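Local atomic coordinates of peptide chain release factor subunit 1 (Methanosarcina mazei, PDB entry 3IR9), a protein that probably directs termination of translation at the stop codons UAA, UAG and UGA, the crystallised piece being its C-terminal domain. Residues N15-G18 with E19-D23; A56-I60 with N61-V65; L66-S69 with E70-A74. All coordinates share one frame; numbering follows the deposited sequence.

Contact 1. Residues N15-G18 with E19-D23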
loop_
_atom_site.group_PDB
_atom_site.type_symbol
_atom_site.label_atom_id
_atom_site.label_comp_id
_atom_site.label_asym_id
_atom_site.label_seq_id
_atom_site.Cartn_x
_atom_site.Cartn_y
_atom_site.Cartn_z
ATOM N N ASN A 15 16.452 1.091 -3.459
ATOM C CA ASN A 15 15.436 1.725 -2.635
ATOM C C ASN A 15 15.419 3.228 -2.887
ATOM O O ASN A 15 14.361 3.821 -3.097
ATOM C CB ASN A 15 15.720 1.444 -1.159
ATOM C CG ASN A 15 14.459 1.306 -0.333
ATOM O OD1 ASN A 15 14.396 0.490 0.588
ATOM N ND2 ASN A 15 13.447 2.107 -0.654
ATOM N N ALA A 16 16.606 3.830 -2.882
ATOM C CA ALA A 16 16.761 5.273 -3.058
ATOM C C ALA A 16 16.081 5.789 -4.321
ATOM O O ALA A 16 15.114 6.544 -4.245
ATOM C CB ALA A 16 18.238 5.648 -3.062
ATOM N N ALA A 17 16.598 5.386 -5.480
ATOM C CA ALA A 17 16.039 5.813 -6.757
ATOM C C ALA A 17 14.518 5.697 -6.763
ATOM O O ALA A 17 13.823 6.621 -7.176
ATOM C CB ALA A 17 16.635 5.005 -7.887
ATOM N N GLY A 18 14.013 4.561 -6.291
ATOM C CA GLY A 18 12.586 4.297 -6.264
ATOM C C GLY A 18 11.740 5.395 -5.645
ATOM O O GLY A 18 10.708 5.765 -6.200
ATOM N N GLU A 19 12.169 5.915 -4.498
ATOM C CA GLU A 19 11.406 6.941 -3.783
ATOM C C GLU A 19 11.422 8.268 -4.539
ATOM O O GLU A 19 10.413 8.964 -4.603
ATOM C CB GLU A 19 11.944 7.123 -2.356
ATOM C CG GLU A 19 11.306 8.265 -1.551
ATOM C CD GLU A 19 10.126 7.828 -0.685
ATOM O OE1 GLU A 19 9.843 6.613 -0.591
ATOM O OE2 GLU A 19 9.484 8.716 -0.084
ATOM N N LYS A 20 12.569 8.610 -5.113
ATOM C CA LYS A 20 12.698 9.832 -5.895
ATOM C C LYS A 20 11.781 9.780 -7.110
ATOM O O LYS A 20 11.102 10.756 -7.429
ATOM C CB LYS A 20 14.149 10.016 -6.338
ATOM C CG LYS A 20 15.136 9.429 -5.350
ATOM C CD LYS A 20 16.512 10.043 -5.473
ATOM C CE LYS A 20 17.350 9.685 -4.256
ATOM N NZ LYS A 20 18.632 10.438 -4.201
ATOM N N LEU A 21 11.764 8.630 -7.782
ATOM C CA LEU A 21 10.939 8.445 -8.969
ATOM C C LEU A 21 9.463 8.665 -8.653
ATOM O O LEU A 21 8.758 9.331 -9.409
ATOM C CB LEU A 21 11.163 7.057 -9.558
ATOM C CG LEU A 21 12.643 6.734 -9.772
ATOM C CD1 LEU A 21 12.878 5.253 -9.597
ATOM C CD2 LEU A 21 13.161 7.227 -11.125
ATOM N N GLN A 22 9.009 8.109 -7.531
ATOM C CA GLN A 22 7.652 8.350 -7.046
ATOM C C GLN A 22 7.355 9.848 -6.980
ATOM O O GLN A 22 6.349 10.311 -7.513
ATOM C CB GLN A 22 7.444 7.717 -5.663
ATOM C CG GLN A 22 7.104 6.231 -5.680
ATOM C CD GLN A 22 6.926 5.657 -4.283
ATOM O OE1 GLN A 22 6.334 4.590 -4.104
ATOM N NE2 GLN A 22 7.436 6.368 -3.285
ATOM N N ASP A 23 8.237 10.600 -6.325
ATOM C CA ASP A 23 8.051 12.040 -6.160
ATOM C C ASP A 23 8.021 12.750 -7.514
ATOM O O ASP A 23 7.344 13.767 -7.670
ATOM C CB ASP A 23 9.143 12.633 -5.261
ATOM C CG ASP A 23 9.210 11.957 -3.898
ATOM O OD1 ASP A 23 8.241 11.258 -3.533
ATOM O OD2 ASP A 23 10.230 12.123 -3.193
#
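In L21 the first torsion (chi1 -51°) sets CG opposite the carbonyl carbon and beside the backbone N, which turns the isobutyl group back along the helix toward A17, one turn earlier. Its CD1 branch is modelled 4.1 Å from A17 CB, but the placement is doubtful, because the branch crowds the A17 carbonyl oxygen too closely. The chain of K20 bends back in the same sense, with CG on the side of its own N, and then runs extended, so that CE passes 4.3 Å from A16 CB; here the lysine offers its aliphatic length. The backbone evidence is uneven. Q22 N reaches G18 O at 3.2 Å with an N-H...O angle of 164°, whereas K20 N to A16 O is weak at 3.4 Å, and E19 N is shared weakly between N15 O and A16 O. Replacing L21 with an alanine would probably leave A17 CB and V14 of the second subunit without their branched apolar partner and open a gap there. The A17-L21 pair is an i to i+4 side-chain contact on the surface of the long helix 10-41, where both residues pack on V14 of the second subunit.

Contact 2. Residues A56-I60 with N61-V65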
loop_
_atom_site.group_PDB
_atom_site.type_symbol
_atom_site.label_atom_id
_atom_site.label_comp_id
_atom_site.label_asym_id
_atom_site.label_seq_id
_atom_site.Cartn_x
_atom_site.Cartn_y
_atom_site.Cartn_z
ATOM N N ALA A 56 -16.301 8.831 -25.802
ATOM C CA ALA A 56 -16.589 9.160 -27.197
ATOM C C ALA A 56 -15.429 9.855 -27.914
ATOM O O ALA A 56 -15.287 9.762 -29.136
ATOM C CB ALA A 56 -17.856 10.005 -27.287
ATOM N N ASN A 57 -14.605 10.562 -27.153
ATOM C CA ASN A 57 -13.470 11.250 -27.738
ATOM C C ASN A 57 -12.352 10.269 -28.051
ATOM O O ASN A 57 -11.694 10.375 -29.086
ATOM C CB ASN A 57 -12.994 12.371 -26.820
ATOM C CG ASN A 57 -13.915 13.578 -26.857
ATOM O OD1 ASN A 57 -14.635 13.857 -25.899
ATOM N ND2 ASN A 57 -13.908 14.289 -27.979
ATOM N N LEU A 58 -12.167 9.295 -27.166
ATOM C CA LEU A 58 -11.168 8.250 -27.377
ATOM C C LEU A 58 -11.480 7.434 -28.620
ATOM O O LEU A 58 -10.574 6.962 -29.315
ATOM C CB LEU A 58 -11.103 7.328 -26.161
ATOM C CG LEU A 58 -10.378 7.906 -24.950
ATOM C CD1 LEU A 58 -10.751 7.147 -23.689
ATOM C CD2 LEU A 58 -8.877 7.886 -25.172
ATOM N N GLU A 59 -12.772 7.271 -28.891
ATOM C CA GLU A 59 -13.233 6.478 -30.028
ATOM C C GLU A 59 -13.117 7.250 -31.338
ATOM O O GLU A 59 -13.511 6.768 -32.394
ATOM C CB GLU A 59 -14.666 5.979 -29.803
ATOM C CG GLU A 59 -14.788 5.022 -28.612
ATOM C CD GLU A 59 -16.212 4.561 -28.346
ATOM O OE1 GLU A 59 -17.155 5.261 -28.776
ATOM O OE2 GLU A 59 -16.387 3.502 -27.696
ATOM N N ILE A 60 -12.555 8.448 -31.262
ATOM C CA ILE A 60 -12.278 9.216 -32.458
ATOM C C ILE A 60 -10.872 9.788 -32.387
ATOM O O ILE A 60 -10.530 10.729 -33.105
ATOM C CB ILE A 60 -13.323 10.326 -32.684
ATOM C CG1 ILE A 60 -13.364 11.295 -31.508
ATOM C CG2 ILE A 60 -14.690 9.719 -32.862
ATOM C CD1 ILE A 60 -14.271 12.473 -31.754
ATOM N N ASN A 61 -10.062 9.213 -31.503
ATOM C CA ASN A 61 -8.636 9.514 -31.469
ATOM C C ASN A 61 -8.346 10.977 -31.176
ATOM O O ASN A 61 -7.292 11.487 -31.552
ATOM C CB ASN A 61 -8.008 9.137 -32.811
ATOM C CG ASN A 61 -8.519 7.814 -33.336
ATOM O OD1 ASN A 61 -8.386 6.780 -32.682
ATOM N ND2 ASN A 61 -9.109 7.837 -34.523
ATOM N N SER A 62 -9.285 11.646 -30.511
ATOM C CA SER A 62 -9.168 13.082 -30.241
ATOM C C SER A 62 -8.480 13.414 -28.914
ATOM O O SER A 62 -8.239 14.585 -28.609
ATOM C CB SER A 62 -10.544 13.758 -30.287
ATOM O OG SER A 62 -11.360 13.359 -29.197
ATOM N N VAL A 63 -8.162 12.390 -28.130
ATOM C CA VAL A 63 -7.601 12.611 -26.799
ATOM C C VAL A 63 -6.076 12.696 -26.806
ATOM O O VAL A 63 -5.381 11.732 -27.134
ATOM C CB VAL A 63 -8.096 11.550 -25.784
ATOM C CG1 VAL A 63 -7.179 11.488 -24.566
ATOM C CG2 VAL A 63 -9.533 11.857 -25.377
ATOM N N ASP A 64 -5.569 13.870 -26.449
ATOM C CA ASP A 64 -4.137 14.079 -26.322
ATOM C C ASP A 64 -3.633 13.507 -25.005
ATOM O O ASP A 64 -2.658 12.751 -24.987
ATOM C CB ASP A 64 -3.795 15.568 -26.407
ATOM C CG ASP A 64 -2.302 15.816 -26.449
ATOM O OD1 ASP A 64 -1.564 14.906 -26.893
ATOM O OD2 ASP A 64 -1.871 16.915 -26.040
ATOM N N VAL A 65 -4.305 13.873 -23.911
ATOM C CA VAL A 65 -3.963 13.399 -22.568
ATOM C C VAL A 65 -5.184 12.828 -21.837
ATOM O O VAL A 65 -6.226 13.479 -21.754
ATOM C CB VAL A 65 -3.379 14.529 -21.694
ATOM C CG1 VAL A 65 -3.024 13.997 -20.319
ATOM C CG2 VAL A 65 -2.162 15.156 -22.354
#
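A helix C-cap joins A56-I60 to N61-V65: helix 51-58 stops here and the chain turns into strand 63-69 of the four-stranded mixed sheet. Two backbone bonds define the stop. S62 N donates to N57 O at 3.1 Å, nearly straight at 166°, and N61 N donates to L58 O at 3.2 Å, approaching from well above the carbonyl plane. N61 has a positive phi (61°), which takes it into the left-handed region and turns the chain off the helix axis.

N57 O is gripped three times, by S62 N, by I60 N and by the hydroxyl of S62, whose OG lies 3.0 Å away, above the plane of the N57 carbonyl. The hydroxyl gets there because chi1 of S62 (69°) tucks OG between its own N and carbonyl carbon, over the helix end. CG1 of I60 flanks it at 3.7 Å from S62 OG.

Additional packing beyond the cap is apolar. CD2 of L58 meets CB of V63 at 3.8 Å, the two side chains crossing obliquely, while CG2 of V63 lies as close to N57 CB. L58 continues onto F125 and L128 of helix 121-131, and V63 onto A158 and L160 of strand 156-160; N61 OD1 is bound by K131 NZ. The two backbone bonds and the positive phi identify a Schellman motif, N61 being its C-prime residue.

Contact 3. Residues L66-S69 with E70-A74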
loop_
_atom_site.group_PDB
_atom_site.type_symbol
_atom_site.label_atom_id
_atom_site.label_comp_id
_atom_site.label_asym_id
_atom_site.label_seq_id
_atom_site.Cartn_x
_atom_site.Cartn_y
_atom_site.Cartn_z
ATOM N N LEU A 66 -5.047 11.615 -21.303
ATOM C CA LEU A 66 -6.135 10.955 -20.579
ATOM C C LEU A 66 -5.882 10.918 -19.073
ATOM O O LEU A 66 -4.811 10.509 -18.629
ATOM C CB LEU A 66 -6.337 9.534 -21.105
ATOM C CG LEU A 66 -7.343 8.639 -20.379
ATOM C CD1 LEU A 66 -8.768 9.199 -20.462
ATOM C CD2 LEU A 66 -7.270 7.224 -20.942
ATOM N N LEU A 67 -6.871 11.339 -18.289
ATOM C CA LEU A 67 -6.734 11.359 -16.833
ATOM C C LEU A 67 -7.715 10.416 -16.121
ATOM O O LEU A 67 -8.929 10.509 -16.302
ATOM C CB LEU A 67 -6.868 12.788 -16.292
ATOM C CG LEU A 67 -5.855 13.806 -16.831
ATOM C CD1 LEU A 67 -6.439 14.600 -17.990
ATOM C CD2 LEU A 67 -5.399 14.752 -15.736
ATOM N N LEU A 68 -7.167 9.511 -15.312
ATOM C CA LEU A 68 -7.950 8.527 -14.562
ATOM C C LEU A 68 -7.558 8.560 -13.077
ATOM O O LEU A 68 -6.372 8.558 -12.747
ATOM C CB LEU A 68 -7.722 7.120 -15.138
ATOM C CG LEU A 68 -7.727 6.949 -16.667
ATOM C CD1 LEU A 68 -7.443 5.513 -17.079
ATOM C CD2 LEU A 68 -9.046 7.417 -17.270
ATOM N N SER A 69 -8.541 8.603 -12.179
ATOM C CA SER A 69 -8.241 8.595 -10.746
ATOM C C SER A 69 -7.765 7.217 -10.306
ATOM O O SER A 69 -8.130 6.204 -10.897
ATOM C CB SER A 69 -9.454 9.022 -9.910
ATOM O OG SER A 69 -9.092 9.244 -8.555
ATOM N N GLU A 70 -6.948 7.190 -9.261
ATOM C CA GLU A 70 -6.434 5.940 -8.720
ATOM C C GLU A 70 -7.539 5.246 -7.918
ATOM O O GLU A 70 -7.302 4.237 -7.256
ATOM C CB GLU A 70 -5.217 6.232 -7.836
ATOM C CG GLU A 70 -4.247 5.077 -7.623
ATOM C CD GLU A 70 -2.987 5.516 -6.884
ATOM O OE1 GLU A 70 -2.242 6.360 -7.424
ATOM O OE2 GLU A 70 -2.743 5.023 -5.762
ATOM N N ASP A 71 -8.752 5.789 -7.997
ATOM C CA ASP A 71 -9.866 5.291 -7.197
ATOM C C ASP A 71 -11.035 4.729 -7.996
ATOM O O ASP A 71 -12.035 4.298 -7.418
ATOM C CB ASP A 71 -10.373 6.403 -6.287
ATOM C CG ASP A 71 -9.432 6.685 -5.149
ATOM O OD1 ASP A 71 -8.332 6.093 -5.136
ATOM O OD2 ASP A 71 -9.797 7.489 -4.268
ATOM N N LEU A 72 -10.910 4.745 -9.318
ATOM C CA LEU A 72 -11.966 4.262 -10.200
ATOM C C LEU A 72 -12.350 2.828 -9.887
ATOM O O LEU A 72 -11.615 1.892 -10.215
ATOM C CB LEU A 72 -11.519 4.328 -11.654
ATOM C CG LEU A 72 -11.162 5.697 -12.213
ATOM C CD1 LEU A 72 -10.516 5.511 -13.568
ATOM C CD2 LEU A 72 -12.399 6.577 -12.305
ATOM N N ARG A 73 -13.510 2.655 -9.269
ATOM C CA ARG A 73 -14.001 1.324 -8.962
ATOM C C ARG A 73 -15.238 1.017 -9.801
ATOM O O ARG A 73 -16.361 1.190 -9.338
ATOM C CB ARG A 73 -14.301 1.205 -7.465
ATOM C CG ARG A 73 -13.083 1.442 -6.578
ATOM C CD ARG A 73 -11.880 0.655 -7.101
ATOM N NE ARG A 73 -10.821 0.459 -6.108
ATOM C CZ ARG A 73 -9.575 0.920 -6.223
ATOM N NH1 ARG A 73 -9.207 1.618 -7.290
ATOM N NH2 ARG A 73 -8.691 0.676 -5.267
ATOM N N ALA A 74 -15.024 0.567 -11.038
ATOM C CA ALA A 74 -16.132 0.324 -11.966
ATOM C C ALA A 74 -15.730 -0.485 -13.201
ATOM O O ALA A 74 -14.675 -0.250 -13.788
ATOM C CB ALA A 74 -16.760 1.648 -12.389
#
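One apolar pair joins L66-S69 to E70-A74: CD1 of L72 comes up against CB of L68 at 3.6 Å. The chi1 of L72, -61°, puts CG beside the backbone N and directs the branch toward L68. I156 of strand 156-160 touches both leucines, and M150 of helix 144-151 packs on L72 and S69, which extends the patch into the domain interior.

A second kind of packing sets carbon against a carbonyl oxygen. CG of L72 lies 3.3 Å from S69 O, so the side chain folds back over the peptide that leaves the strand.

Polar groups contribute differently. S69 OG approaches E70 N to 3.1 Å, but the angle is too poor for a hydrogen bond; the hydroxyl also faces D71, 3.9 Å from its CB. Within the loop, R73 arches back so that NH1 makes a weak bond to E70 O at 3.2 Å, linking two residues of the loop.

Backbone angles give the remaining evidence: E70 (phi -76°, psi 8°) and D71 occupy the central positions between S69 and L72. They mark a type I beta turn, by which the chain leaves strand 63-69 of the mixed sheet and sets off toward strand 75-81 of the separate antiparallel sheet.

How the contacts relate
The three contacts follow one another along the chain without interleaving. Contacts 2 and 3 adjoin in sequence and share strand 63-69, one at its start, where helix 51-58 ends, and one at its finish; their centres are 17 Å apart. Helix 121-131 covers side chains from both, and so does strand 156-160, which ties them to one globular body. Contact 1 stands apart on helix 10-41, its centre 32 Å from that of contact 2, with about 9 Å between the nearest atoms of contacts 1 and 3. None of the three contains a zinc ligand: C81, C84, C106 and C109 hold that ion, and the loop of contact 3 leads into strand 75-81, which ends at C81.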